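PDB 4FT6: probable porin from Pseudomonas aeruginosa, which probably forms an OprD-family beta-barrel channel through which small solutes cross the bacterial outer membrane. Local coordinates for residues R157-R162 with L280-T285; G176-D181 with A243-L248; N291-R296 with R327-A332. All blocks are in the same frame, centred on the assembly; numbering follows the deposited sequence.

Overall arrangement
Contacts 1 and 3 hold a long inward-folded loop of this barrel, while contact 2 joins loops at its rim. The long loop connects strands 264-274 and 304-313: its residues 280-285 reach strand 149-160, and its residues 291-296 lie against strand 322-334. The centres of contacts 1 and 3 are about 21 Å apart. Contact 2 is nested within the chain loop closed by contact 1 and ties two loops on the same rim, with the short connection at Asp208 between them in the strand order. Its centre lies about 14 Å from that of contact 1, which it touches where Leu280 meets Leu248 and Arg157 meets Asp181, and about 27 Å from that of contact 3. Such joined loops are consistent with a narrowed pore.

Contact 1 of 3, residues R157-R162 with L280-T285; sequences RSLSQR and LYIAGT
Ile282 and Leu159 meet where a loop folded into the lumen of this OprD-type barrel comes up to the end of strand 149-160. Methyl CG2 of Ile282 lies 3.9 Å from CD2 of Leu159, and the two side chains run past each other in opposite directions. Phe136 of strand 135-137 touches both, extending the apolar patch. Ile282 also begins a type II turn that ends at Thr285, closed by the bond from Thr285 N to Ile282 O. Next along the loop, Ala283 offers its carbonyl oxygen, which accepts from Gln161 NE2 at 3.2 Å. The N-H points almost straight at the oxygen (164°), yet the donor sits above the carbonyl plane, while the oxygen lies close to the amide plane of Gln161. A bend at chi2 (-65°) sets CD of Gln161 back from a fully extended course. Gly284 takes the third place of the turn, with the positive phi common there, and its CA lies 3.7 Å from Gln161 OE1. That oxygen is held from two sources: Gln134 NE2 donates to it, as does a water 2.8 Å from OE1, which also accepts from Arg162 N and makes a weak bond to Gly284 O.

Contact 2 of 3, residues G176-D181 with A243-L248; sequences GGAFSD and AKLGEL
Lys244 reaches across from one rim loop of the barrel to Ala178 and Phe179 of another, and each end of its side chain has its own task. Its CB begins with an apolar contact, 3.8 Å from the CB of Ala178. CG stands anti to the carbonyl carbon (chi1 -75°), and the aliphatic chain continues through CD until a bend at chi3 (90°) sets the course of CE, which passes 4.1 Å from Phe179 O. At the tip, NZ donates a 2.9 Å hydrogen bond to that same Phe179 O. The ammonium nitrogen lies in the carbonyl plane, with a C=O...N angle of 155°, so the oxygen is approached nearly head-on. Leu245 packs beside it: its CG lies 3.9 Å from Ala178 CB, and its CD2 reaches Gly176 O at a similar distance, so Ala178 CB is met by two successive residues. Lys244 and Leu245 are the central pair of a type I turn from Ala243 to Gly246, which presents both side chains to residues 176-181. A backbone hydrogen bond between Lys244 and Asp208 brings in a third loop. This is a loop-to-loop tie at the rim of an outer membrane porin barrel, between connections that each link two antiparallel wall strands.

Contact 3 of 3, residues N291-R296 with R327-A332; sequences NDIQVR and RYASGA
Methyl CG2 of Ile293 sits over one face of the guanidinium of Arg327, a contact that organises the meeting of the inward-folded loop and strand 322-334. The methyl stands 3.5 Å above the guanidinium plane, over its centre, with CZ of Arg327 3.6 Å from it. The two side chains run past each other in opposite directions; CB of Ile293 lies 3.7 Å from NH2 of Arg327, and the arginine stem heads back to its strand. Arg327 is extended from CG to NE, which carries the charged group out from the barrel wall to the loop. There it is anchored by a salt bridge from NE to Asp348 OD2 of strand 342-354; the same oxygen accepts from Gln294 N, so one carboxylate joins loop and arginine and probably stabilises the positive charge.

The other arm of Ile293 turns to Ala329. CG1 lies between the backbone N and the carbonyl carbon (chi1 62°), and with CD1 anti at chi2 (-174°) that methyl comes 3.6 Å from Ala329 CB. Asn291 approaches Ala329 too, OD1 lying 3.8 Å from CB, although its amide is held mainly by Ser305 and Gln307 of strand 304-313. Along the strand, Arg327 and Ala329 direct their side chains to the loop, whereas Tyr328 and Ser330 point away, the usual alternation of a barrel wall. A long loop packed on the inner side of that wall, with Arg327 and the adjoining Arg309 nearby, is consistent with the constricted, basic-lined lumen of OprD-family porins.

Contact 1 of 3, residues R157-R162 with L280-T285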
ATOM      1  N   ARG A 157      12.367   9.395  -9.063  1.00 58.54           N
ATOM      2  CA  ARG A 157      13.247   8.934 -10.141  1.00 50.73           C
ATOM      3  C   ARG A 157      13.463   7.439 -10.160  1.00 56.26           C
ATOM      4  O   ARG A 157      13.676   6.856 -11.223  1.00 64.40           O
ATOM      5  CB  ARG A 157      14.598   9.642 -10.072  1.00 54.25           C
ATOM      6  CG  ARG A 157      14.413  11.125 -10.076  1.00 67.40           C
ATOM      7  CD  ARG A 157      15.661  11.881 -10.364  1.00 61.73           C
ATOM      8  NE  ARG A 157      15.276  13.205 -10.822  1.00 58.48           N
ATOM      9  CZ  ARG A 157      16.110  14.101 -11.326  1.00 59.17           C
ATOM     10  NH1 ARG A 157      17.400  13.818 -11.442  1.00 55.95           N
ATOM     11  NH2 ARG A 157      15.637  15.275 -11.722  1.00 55.10           N
ATOM     12  N   SER A 158      13.410   6.828  -8.981  1.00 56.87           N
ATOM     13  CA  SER A 158      13.587   5.397  -8.858  1.00 58.37           C
ATOM     14  C   SER A 158      12.838   4.860  -7.642  1.00 59.10           C
ATOM     15  O   SER A 158      12.384   5.625  -6.782  1.00 62.07           O
ATOM     16  CB  SER A 158      15.050   5.093  -8.663  1.00 56.35           C
ATOM     17  OG  SER A 158      15.374   5.433  -7.334  1.00 56.70           O
ATOM     18  N   LEU A 159      12.720   3.539  -7.576  1.00 52.37           N
ATOM     19  CA  LEU A 159      12.112   2.890  -6.426  1.00 55.24           C
ATOM     20  C   LEU A 159      12.990   1.740  -5.951  1.00 57.17           C
ATOM     21  O   LEU A 159      13.863   1.271  -6.684  1.00 57.07           O
ATOM     22  CB  LEU A 159      10.717   2.373  -6.778  1.00 57.02           C
ATOM     23  CG  LEU A 159      10.573   1.350  -7.917  1.00 61.52           C
ATOM     24  CD1 LEU A 159      10.995  -0.075  -7.528  1.00 57.28           C
ATOM     25  CD2 LEU A 159       9.126   1.339  -8.417  1.00 53.86           C
ATOM     26  N   SER A 160      12.739   1.269  -4.738  1.00 56.24           N
ATOM     27  CA  SER A 160      13.333   0.028  -4.265  1.00 61.92           C
ATOM     28  C   SER A 160      12.198  -0.872  -3.798  1.00 61.07           C
ATOM     29  O   SER A 160      11.452  -0.507  -2.877  1.00 66.07           O
ATOM     30  CB  SER A 160      14.307   0.281  -3.109  1.00 63.69           C
ATOM     31  OG  SER A 160      14.845  -0.948  -2.633  1.00 64.11           O
ATOM     32  N   GLN A 161      12.044  -2.031  -4.436  1.00 55.11           N
ATOM     33  CA  GLN A 161      10.958  -2.946  -4.073  1.00 58.04           C
ATOM     34  C   GLN A 161      11.119  -3.506  -2.657  1.00 65.44           C
ATOM     35  O   GLN A 161      12.219  -3.495  -2.083  1.00 60.81           O
ATOM     36  CB  GLN A 161      10.828  -4.093  -5.094  1.00 45.25           C
ATOM     37  CG  GLN A 161      10.593  -3.656  -6.548  1.00 44.64           C
ATOM     38  CD  GLN A 161       9.239  -2.940  -6.770  1.00 59.50           C
ATOM     39  OE1 GLN A 161       8.536  -2.573  -5.817  1.00 55.84           O
ATOM     40  NE2 GLN A 161       8.884  -2.735  -8.041  1.00 58.64           N
ATOM     41  N   ARG A 162      10.014  -3.993  -2.104  1.00 64.95           N
ATOM     42  CA  ARG A 162       9.984  -4.467  -0.724  1.00 64.20           C
ATOM     43  C   ARG A 162      11.002  -5.578  -0.420  1.00 62.57           C
ATOM     44  O   ARG A 162      11.531  -5.650   0.697  1.00 63.38           O
ATOM     45  CB  ARG A 162       8.578  -4.941  -0.392  1.00 60.28           C
ATOM     46  CG  ARG A 162       8.126  -6.106  -1.256  1.00 60.96           C
ATOM     47  CD  ARG A 162       6.651  -6.198  -1.251  1.00 56.53           C
ATOM     48  NE  ARG A 162       6.183  -7.240  -2.149  1.00 63.86           N
ATOM     49  CZ  ARG A 162       4.917  -7.614  -2.232  1.00 54.00           C
ATOM     50  NH1 ARG A 162       4.027  -7.025  -1.460  1.00 45.95           N
ATOM     51  NH2 ARG A 162       4.559  -8.580  -3.064  1.00 50.40           N
ATOM     52  N   LEU A 280      -3.826   1.036 -14.172  1.00 56.43           N
ATOM     53  CA  LEU A 280      -2.432   1.279 -14.475  1.00 47.78           C
ATOM     54  C   LEU A 280      -1.812   1.992 -13.273  1.00 50.60           C
ATOM     55  O   LEU A 280      -2.328   3.004 -12.793  1.00 52.98           O
ATOM     56  CB  LEU A 280      -2.300   2.147 -15.731  1.00 47.63           C
ATOM     57  CG  LEU A 280      -2.787   1.467 -17.016  1.00 57.44           C
ATOM     58  CD1 LEU A 280      -3.106   2.477 -18.134  1.00 54.04           C
ATOM     59  CD2 LEU A 280      -1.743   0.458 -17.492  1.00 51.88           C
ATOM     60  N   TYR A 281      -0.708   1.449 -12.767  1.00 50.67           N
ATOM     61  CA  TYR A 281      -0.054   2.015 -11.589  1.00 49.82           C
ATOM     62  C   TYR A 281       1.425   1.663 -11.565  1.00 53.74           C
ATOM     63  O   TYR A 281       1.926   0.922 -12.431  1.00 55.54           O
ATOM     64  CB  TYR A 281      -0.764   1.581 -10.292  1.00 46.96           C
ATOM     65  CG  TYR A 281      -0.996   0.085 -10.133  1.00 50.51           C
ATOM     66  CD1 TYR A 281      -1.988  -0.583 -10.849  1.00 57.27           C
ATOM     67  CD2 TYR A 281      -0.258  -0.653  -9.224  1.00 57.86           C
ATOM     68  CE1 TYR A 281      -2.207  -1.966 -10.673  1.00 61.48           C
ATOM     69  CE2 TYR A 281      -0.465  -2.017  -9.044  1.00 61.31           C
ATOM     70  CZ  TYR A 281      -1.433  -2.670  -9.763  1.00 65.97           C
ATOM     71  OH  TYR A 281      -1.618  -4.018  -9.554  1.00 65.94           O
ATOM     72  N   ILE A 282       2.140   2.177 -10.577  1.00 47.45           N
ATOM     73  CA  ILE A 282       3.576   1.960 -10.594  1.00 57.56           C
ATOM     74  C   ILE A 282       3.950   0.579 -10.043  1.00 60.28           C
ATOM     75  O   ILE A 282       3.317   0.067  -9.107  1.00 60.07           O
ATOM     76  CB  ILE A 282       4.321   3.162  -9.985  1.00 56.79           C
ATOM     77  CG1 ILE A 282       4.328   4.269 -11.034  1.00 53.51           C
ATOM     78  CG2 ILE A 282       5.747   2.822  -9.607  1.00 49.55           C
ATOM     79  CD1 ILE A 282       4.519   5.573 -10.447  1.00 65.23           C
ATOM     80  N   ALA A 283       4.925  -0.056 -10.684  1.00 57.24           N
ATOM     81  CA  ALA A 283       5.297  -1.439 -10.360  1.00 62.12           C
ATOM     82  C   ALA A 283       5.481  -1.649  -8.855  1.00 64.02           C
ATOM     83  O   ALA A 283       6.259  -0.935  -8.219  1.00 57.63           O
ATOM     84  CB  ALA A 283       6.574  -1.837 -11.103  1.00 56.92           C
ATOM     85  N   GLY A 284       4.762  -2.620  -8.290  1.00 58.89           N
ATOM     86  CA  GLY A 284       4.984  -3.033  -6.911  1.00 46.96           C
ATOM     87  C   GLY A 284       4.226  -2.186  -5.910  1.00 51.03           C
ATOM     88  O   GLY A 284       4.229  -2.448  -4.704  1.00 57.61           O
ATOM     89  N   THR A 285       3.559  -1.162  -6.413  1.00 58.51           N
ATOM     90  CA  THR A 285       2.914  -0.187  -5.552  1.00 59.81           C
ATOM     91  C   THR A 285       1.528  -0.686  -5.148  1.00 63.46           C
ATOM     92  O   THR A 285       0.989  -1.614  -5.767  1.00 62.29           O
ATOM     93  CB  THR A 285       2.809   1.158  -6.295  1.00 62.18           C
ATOM     94  OG1 THR A 285       2.880   2.246  -5.371  1.00 79.38           O
ATOM     95  CG2 THR A 285       1.536   1.233  -7.117  1.00 48.46           C
TER
HETATM   96  O   HOH W   1       7.272  -3.263  -3.398  1.00 62.22           O

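Contact 2 of 3, residues G176-D181 with A243-L248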
ATOM      1  N   GLY A 176       6.107  -3.810 -17.270  1.00 74.96           N
ATOM      2  CA  GLY A 176       7.552  -3.794 -17.408  1.00 77.32           C
ATOM      3  C   GLY A 176       7.962  -3.488 -18.840  1.00 78.07           C
ATOM      4  O   GLY A 176       7.138  -3.041 -19.648  1.00 84.80           O
ATOM      5  N   GLY A 177       9.226  -3.732 -19.169  1.00 67.11           N
ATOM      6  CA  GLY A 177       9.733  -3.368 -20.476  1.00 67.18           C
ATOM      7  C   GLY A 177      10.074  -1.887 -20.577  1.00 66.21           C
ATOM      8  O   GLY A 177      11.237  -1.517 -20.794  1.00 68.90           O
ATOM      9  N   ALA A 178       9.059  -1.035 -20.432  1.00 62.60           N
ATOM     10  CA  ALA A 178       9.233   0.408 -20.568  1.00 57.89           C
ATOM     11  C   ALA A 178       9.558   1.014 -19.206  1.00 52.41           C
ATOM     12  O   ALA A 178       8.832   0.792 -18.248  1.00 47.69           O
ATOM     13  CB  ALA A 178       7.974   1.041 -21.138  1.00 60.88           C
ATOM     14  N   PHE A 179      10.634   1.791 -19.106  1.00 55.24           N
ATOM     15  CA  PHE A 179      10.982   2.398 -17.816  1.00 59.87           C
ATOM     16  C   PHE A 179      10.989   3.924 -17.862  1.00 62.92           C
ATOM     17  O   PHE A 179      11.061   4.515 -18.947  1.00 58.55           O
ATOM     18  CB  PHE A 179      12.343   1.891 -17.330  1.00 57.18           C
ATOM     19  CG  PHE A 179      12.337   0.437 -16.927  1.00 52.16           C
ATOM     20  CD1 PHE A 179      12.064   0.060 -15.615  1.00 50.34           C
ATOM     21  CD2 PHE A 179      12.590  -0.566 -17.863  1.00 48.92           C
ATOM     22  CE1 PHE A 179      12.046  -1.315 -15.237  1.00 53.30           C
ATOM     23  CE2 PHE A 179      12.572  -1.941 -17.486  1.00 50.24           C
ATOM     24  CZ  PHE A 179      12.296  -2.305 -16.175  1.00 48.15           C
ATOM     25  N   SER A 180      10.937   4.564 -16.693  1.00 61.56           N
ATOM     26  CA  SER A 180      11.080   6.019 -16.648  1.00 59.41           C
ATOM     27  C   SER A 180      11.948   6.535 -15.514  1.00 62.32           C
ATOM     28  O   SER A 180      11.921   6.002 -14.404  1.00 69.13           O
ATOM     29  CB  SER A 180       9.716   6.698 -16.586  1.00 57.39           C
ATOM     30  OG  SER A 180       9.843   8.088 -16.833  1.00 65.24           O
ATOM     31  N   ASP A 181      12.704   7.587 -15.829  1.00 68.68           N
ATOM     32  CA  ASP A 181      13.466   8.400 -14.880  1.00 67.74           C
ATOM     33  C   ASP A 181      12.560   9.328 -14.102  1.00 57.42           C
ATOM     34  O   ASP A 181      12.902   9.777 -13.017  1.00 53.73           O
ATOM     35  CB  ASP A 181      14.394   9.355 -15.642  1.00 71.64           C
ATOM     36  CG  ASP A 181      15.692   8.735 -16.013  1.00 81.38           C
ATOM     37  OD1 ASP A 181      15.723   8.010 -17.026  1.00 90.94           O
ATOM     38  OD2 ASP A 181      16.698   9.004 -15.318  1.00 90.23           O
ATOM     39  N   ALA A 243       4.916   7.575 -25.458  1.00 56.31           N
ATOM     40  CA  ALA A 243       3.948   6.507 -25.272  1.00 63.71           C
ATOM     41  C   ALA A 243       4.599   5.140 -25.482  1.00 59.62           C
ATOM     42  O   ALA A 243       4.199   4.365 -26.364  1.00 56.22           O
ATOM     43  CB  ALA A 243       2.751   6.698 -26.212  1.00 51.49           C
ATOM     44  N   LYS A 244       5.575   4.831 -24.636  1.00 59.59           N
ATOM     45  CA  LYS A 244       6.384   3.632 -24.819  1.00 57.41           C
ATOM     46  C   LYS A 244       5.613   2.319 -24.673  1.00 60.91           C
ATOM     47  O   LYS A 244       5.871   1.357 -25.396  1.00 70.05           O
ATOM     48  CB  LYS A 244       7.580   3.674 -23.882  1.00 61.17           C
ATOM     49  CG  LYS A 244       8.631   4.650 -24.350  1.00 62.32           C
ATOM     50  CD  LYS A 244       9.481   5.111 -23.189  1.00 62.56           C
ATOM     51  CE  LYS A 244      10.670   4.225 -22.981  1.00 57.91           C
ATOM     52  NZ  LYS A 244      11.417   4.704 -21.788  1.00 69.52           N
ATOM     53  N   LEU A 245       4.653   2.278 -23.761  1.00 51.82           N
ATOM     54  CA  LEU A 245       3.804   1.106 -23.666  1.00 51.36           C
ATOM     55  C   LEU A 245       2.738   1.092 -24.758  1.00 57.22           C
ATOM     56  O   LEU A 245       1.904   0.195 -24.783  1.00 66.57           O
ATOM     57  CB  LEU A 245       3.155   1.015 -22.286  1.00 49.17           C
ATOM     58  CG  LEU A 245       4.094   0.446 -21.226  1.00 51.82           C
ATOM     59  CD1 LEU A 245       3.367   0.342 -19.925  1.00 49.56           C
ATOM     60  CD2 LEU A 245       4.596  -0.929 -21.651  1.00 48.06           C
ATOM     61  N   GLY A 246       2.781   2.065 -25.671  1.00 52.32           N
ATOM     62  CA  GLY A 246       1.737   2.221 -26.677  1.00 55.25           C
ATOM     63  C   GLY A 246       0.569   3.060 -26.165  1.00 56.20           C
ATOM     64  O   GLY A 246       0.671   3.715 -25.125  1.00 58.08           O
ATOM     65  N   GLU A 247      -0.542   3.058 -26.889  1.00 65.23           N
ATOM     66  CA  GLU A 247      -1.752   3.742 -26.420  1.00 68.31           C
ATOM     67  C   GLU A 247      -2.349   3.011 -25.231  1.00 62.33           C
ATOM     68  O   GLU A 247      -2.537   1.801 -25.278  1.00 71.63           O
ATOM     69  CB  GLU A 247      -2.791   3.833 -27.540  1.00 73.55           C
ATOM     70  CG  GLU A 247      -2.393   4.773 -28.670  1.00 86.40           C
ATOM     71  CD  GLU A 247      -3.324   4.695 -29.874  1.00104.95           C
ATOM     72  OE1 GLU A 247      -4.076   3.701 -29.993  1.00110.26           O
ATOM     73  OE2 GLU A 247      -3.294   5.632 -30.707  1.00112.00           O
ATOM     74  N   LEU A 248      -2.643   3.750 -24.166  1.00 60.95           N
ATOM     75  CA  LEU A 248      -3.192   3.170 -22.942  1.00 58.03           C
ATOM     76  C   LEU A 248      -4.509   3.862 -22.634  1.00 68.52           C
ATOM     77  O   LEU A 248      -4.696   5.048 -22.941  1.00 67.70           O
ATOM     78  CB  LEU A 248      -2.224   3.354 -21.778  1.00 56.69           C
ATOM     79  CG  LEU A 248      -0.856   2.676 -21.963  1.00 57.19           C
ATOM     80  CD1 LEU A 248       0.128   3.117 -20.882  1.00 51.35           C
ATOM     81  CD2 LEU A 248      -1.037   1.158 -21.942  1.00 53.52           C
TER

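Contact 3 of 3, residues N291-R296 with R327-A332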
ATOM      1  N   ASN A 291     -11.290  -2.832  -3.568  1.00 52.73           N
ATOM      2  CA  ASN A 291     -10.999  -4.257  -3.702  1.00 60.27           C
ATOM      3  C   ASN A 291      -9.524  -4.570  -3.863  1.00 69.53           C
ATOM      4  O   ASN A 291      -9.179  -5.624  -4.401  1.00 70.33           O
ATOM      5  CB  ASN A 291     -11.746  -4.865  -4.889  1.00 62.90           C
ATOM      6  CG  ASN A 291     -13.165  -5.238  -4.550  1.00 61.74           C
ATOM      7  OD1 ASN A 291     -13.522  -5.384  -3.375  1.00 65.06           O
ATOM      8  ND2 ASN A 291     -13.991  -5.402  -5.581  1.00 60.14           N
ATOM      9  N   ASP A 292      -8.650  -3.656  -3.439  1.00 70.42           N
ATOM     10  CA  ASP A 292      -7.229  -3.978  -3.423  1.00 63.80           C
ATOM     11  C   ASP A 292      -6.996  -4.722  -2.120  1.00 59.07           C
ATOM     12  O   ASP A 292      -6.708  -4.122  -1.085  1.00 56.14           O
ATOM     13  CB  ASP A 292      -6.349  -2.732  -3.491  1.00 69.37           C
ATOM     14  CG  ASP A 292      -4.883  -3.067  -3.704  1.00 77.52           C
ATOM     15  OD1 ASP A 292      -4.454  -4.192  -3.328  1.00 75.62           O
ATOM     16  OD2 ASP A 292      -4.158  -2.201  -4.247  1.00 80.85           O
ATOM     17  N   ILE A 293      -7.166  -6.036  -2.163  1.00 57.25           N
ATOM     18  CA  ILE A 293      -7.186  -6.806  -0.934  1.00 60.49           C
ATOM     19  C   ILE A 293      -6.024  -7.798  -0.883  1.00 59.68           C
ATOM     20  O   ILE A 293      -5.022  -7.602  -1.563  1.00 78.96           O
ATOM     21  CB  ILE A 293      -8.577  -7.460  -0.692  1.00 65.19           C
ATOM     22  CG1 ILE A 293      -8.905  -8.442  -1.806  1.00 58.74           C
ATOM     23  CG2 ILE A 293      -9.660  -6.391  -0.598  1.00 57.57           C
ATOM     24  CD1 ILE A 293     -10.264  -9.000  -1.711  1.00 63.64           C
ATOM     25  N   GLN A 294      -6.155  -8.855  -0.086  1.00 55.02           N
ATOM     26  CA  GLN A 294      -4.987  -9.627   0.337  1.00 59.33           C
ATOM     27  C   GLN A 294      -4.120 -10.201  -0.792  1.00 58.58           C
ATOM     28  O   GLN A 294      -2.911 -10.018  -0.776  1.00 66.59           O
ATOM     29  CB  GLN A 294      -5.383 -10.721   1.345  1.00 64.46           C
ATOM     30  CG  GLN A 294      -4.196 -11.309   2.106  1.00 63.53           C
ATOM     31  CD  GLN A 294      -4.612 -12.292   3.174  1.00 71.90           C
ATOM     32  OE1 GLN A 294      -5.710 -12.194   3.729  1.00 78.38           O
ATOM     33  NE2 GLN A 294      -3.737 -13.252   3.473  1.00 74.32           N
ATOM     34  N   VAL A 295      -4.724 -10.874  -1.768  1.00 60.64           N
ATOM     35  CA  VAL A 295      -3.941 -11.537  -2.815  1.00 65.02           C
ATOM     36  C   VAL A 295      -4.180 -10.973  -4.217  1.00 67.97           C
ATOM     37  O   VAL A 295      -3.316 -11.061  -5.090  1.00 79.25           O
ATOM     38  CB  VAL A 295      -4.158 -13.082  -2.823  1.00 61.38           C
ATOM     39  CG1 VAL A 295      -4.972 -13.528  -1.599  1.00 59.33           C
ATOM     40  CG2 VAL A 295      -4.817 -13.532  -4.116  1.00 52.83           C
ATOM     41  N   ARG A 296      -5.354 -10.393  -4.418  1.00 69.05           N
ATOM     42  CA  ARG A 296      -5.755  -9.875  -5.719  1.00 63.73           C
ATOM     43  C   ARG A 296      -6.425  -8.497  -5.550  1.00 62.72           C
ATOM     44  O   ARG A 296      -6.981  -8.191  -4.477  1.00 52.90           O
ATOM     45  CB  ARG A 296      -6.713 -10.867  -6.383  1.00 66.71           C
ATOM     46  CG  ARG A 296      -7.056 -10.549  -7.814  1.00 67.32           C
ATOM     47  CD  ARG A 296      -7.963 -11.591  -8.401  1.00 65.65           C
ATOM     48  NE  ARG A 296      -8.810 -11.003  -9.435  1.00 72.87           N
ATOM     49  CZ  ARG A 296      -8.382 -10.694 -10.652  1.00 79.78           C
ATOM     50  NH1 ARG A 296      -7.117 -10.915 -10.985  1.00 87.77           N
ATOM     51  NH2 ARG A 296      -9.213 -10.161 -11.535  1.00 80.17           N
ATOM     52  N   ARG A 327     -13.989 -10.203   4.819  1.00 62.49           N
ATOM     53  CA  ARG A 327     -14.566  -9.597   3.629  1.00 63.40           C
ATOM     54  C   ARG A 327     -14.676 -10.572   2.459  1.00 64.79           C
ATOM     55  O   ARG A 327     -13.913 -11.541   2.346  1.00 63.33           O
ATOM     56  CB  ARG A 327     -13.770  -8.359   3.231  1.00 65.15           C
ATOM     57  CG  ARG A 327     -12.303  -8.642   3.123  1.00 66.53           C
ATOM     58  CD  ARG A 327     -11.531  -7.380   2.884  1.00 60.93           C
ATOM     59  NE  ARG A 327     -10.108  -7.665   2.892  1.00 71.69           N
ATOM     60  CZ  ARG A 327      -9.153  -6.747   2.930  1.00 69.53           C
ATOM     61  NH1 ARG A 327      -9.460  -5.463   2.959  1.00 69.87           N
ATOM     62  NH2 ARG A 327      -7.892  -7.126   2.928  1.00 57.35           N
ATOM     63  N   TYR A 328     -15.652 -10.308   1.599  1.00 61.75           N
ATOM     64  CA  TYR A 328     -15.861 -11.111   0.414  1.00 61.62           C
ATOM     65  C   TYR A 328     -15.878 -10.188  -0.802  1.00 64.09           C
ATOM     66  O   TYR A 328     -16.610  -9.194  -0.838  1.00 65.08           O
ATOM     67  CB  TYR A 328     -17.179 -11.872   0.534  1.00 61.88           C
ATOM     68  CG  TYR A 328     -17.519 -12.732  -0.659  1.00 64.41           C
ATOM     69  CD1 TYR A 328     -17.033 -14.026  -0.775  1.00 62.40           C
ATOM     70  CD2 TYR A 328     -18.350 -12.257  -1.662  1.00 68.44           C
ATOM     71  CE1 TYR A 328     -17.360 -14.823  -1.878  1.00 66.42           C
ATOM     72  CE2 TYR A 328     -18.683 -13.046  -2.761  1.00 71.91           C
ATOM     73  CZ  TYR A 328     -18.190 -14.328  -2.869  1.00 72.62           C
ATOM     74  OH  TYR A 328     -18.530 -15.103  -3.969  1.00 77.30           O
ATOM     75  N   ALA A 329     -15.056 -10.520  -1.791  1.00 64.08           N
ATOM     76  CA  ALA A 329     -14.925  -9.720  -3.003  1.00 57.98           C
ATOM     77  C   ALA A 329     -15.262 -10.603  -4.205  1.00 61.17           C
ATOM     78  O   ALA A 329     -14.774 -11.735  -4.308  1.00 64.44           O
ATOM     79  CB  ALA A 329     -13.520  -9.183  -3.116  1.00 49.12           C
ATOM     80  N   SER A 330     -16.093 -10.101  -5.113  1.00 60.26           N
ATOM     81  CA  SER A 330     -16.547 -10.908  -6.247  1.00 59.40           C
ATOM     82  C   SER A 330     -16.400 -10.126  -7.545  1.00 53.51           C
ATOM     83  O   SER A 330     -16.807  -8.970  -7.610  1.00 58.29           O
ATOM     84  CB  SER A 330     -18.007 -11.321  -6.047  1.00 57.48           C
ATOM     85  OG  SER A 330     -18.452 -12.124  -7.124  1.00 62.81           O
ATOM     86  N   GLY A 331     -15.831 -10.746  -8.578  1.00 53.41           N
ATOM     87  CA  GLY A 331     -15.568 -10.036  -9.822  1.00 56.95           C
ATOM     88  C   GLY A 331     -16.009 -10.764 -11.080  1.00 61.96           C
ATOM     89  O   GLY A 331     -15.978 -11.991 -11.147  1.00 70.82           O
ATOM     90  N   ALA A 332     -16.417 -10.008 -12.093  1.00 67.07           N
ATOM     91  CA  ALA A 332     -16.882 -10.605 -13.336  1.00 64.37           C
ATOM     92  C   ALA A 332     -16.551  -9.700 -14.516  1.00 69.64           C
ATOM     93  O   ALA A 332     -16.130  -8.555 -14.324  1.00 75.57           O
ATOM     94  CB  ALA A 332     -18.355 -10.870 -13.259  1.00 58.14           C
TER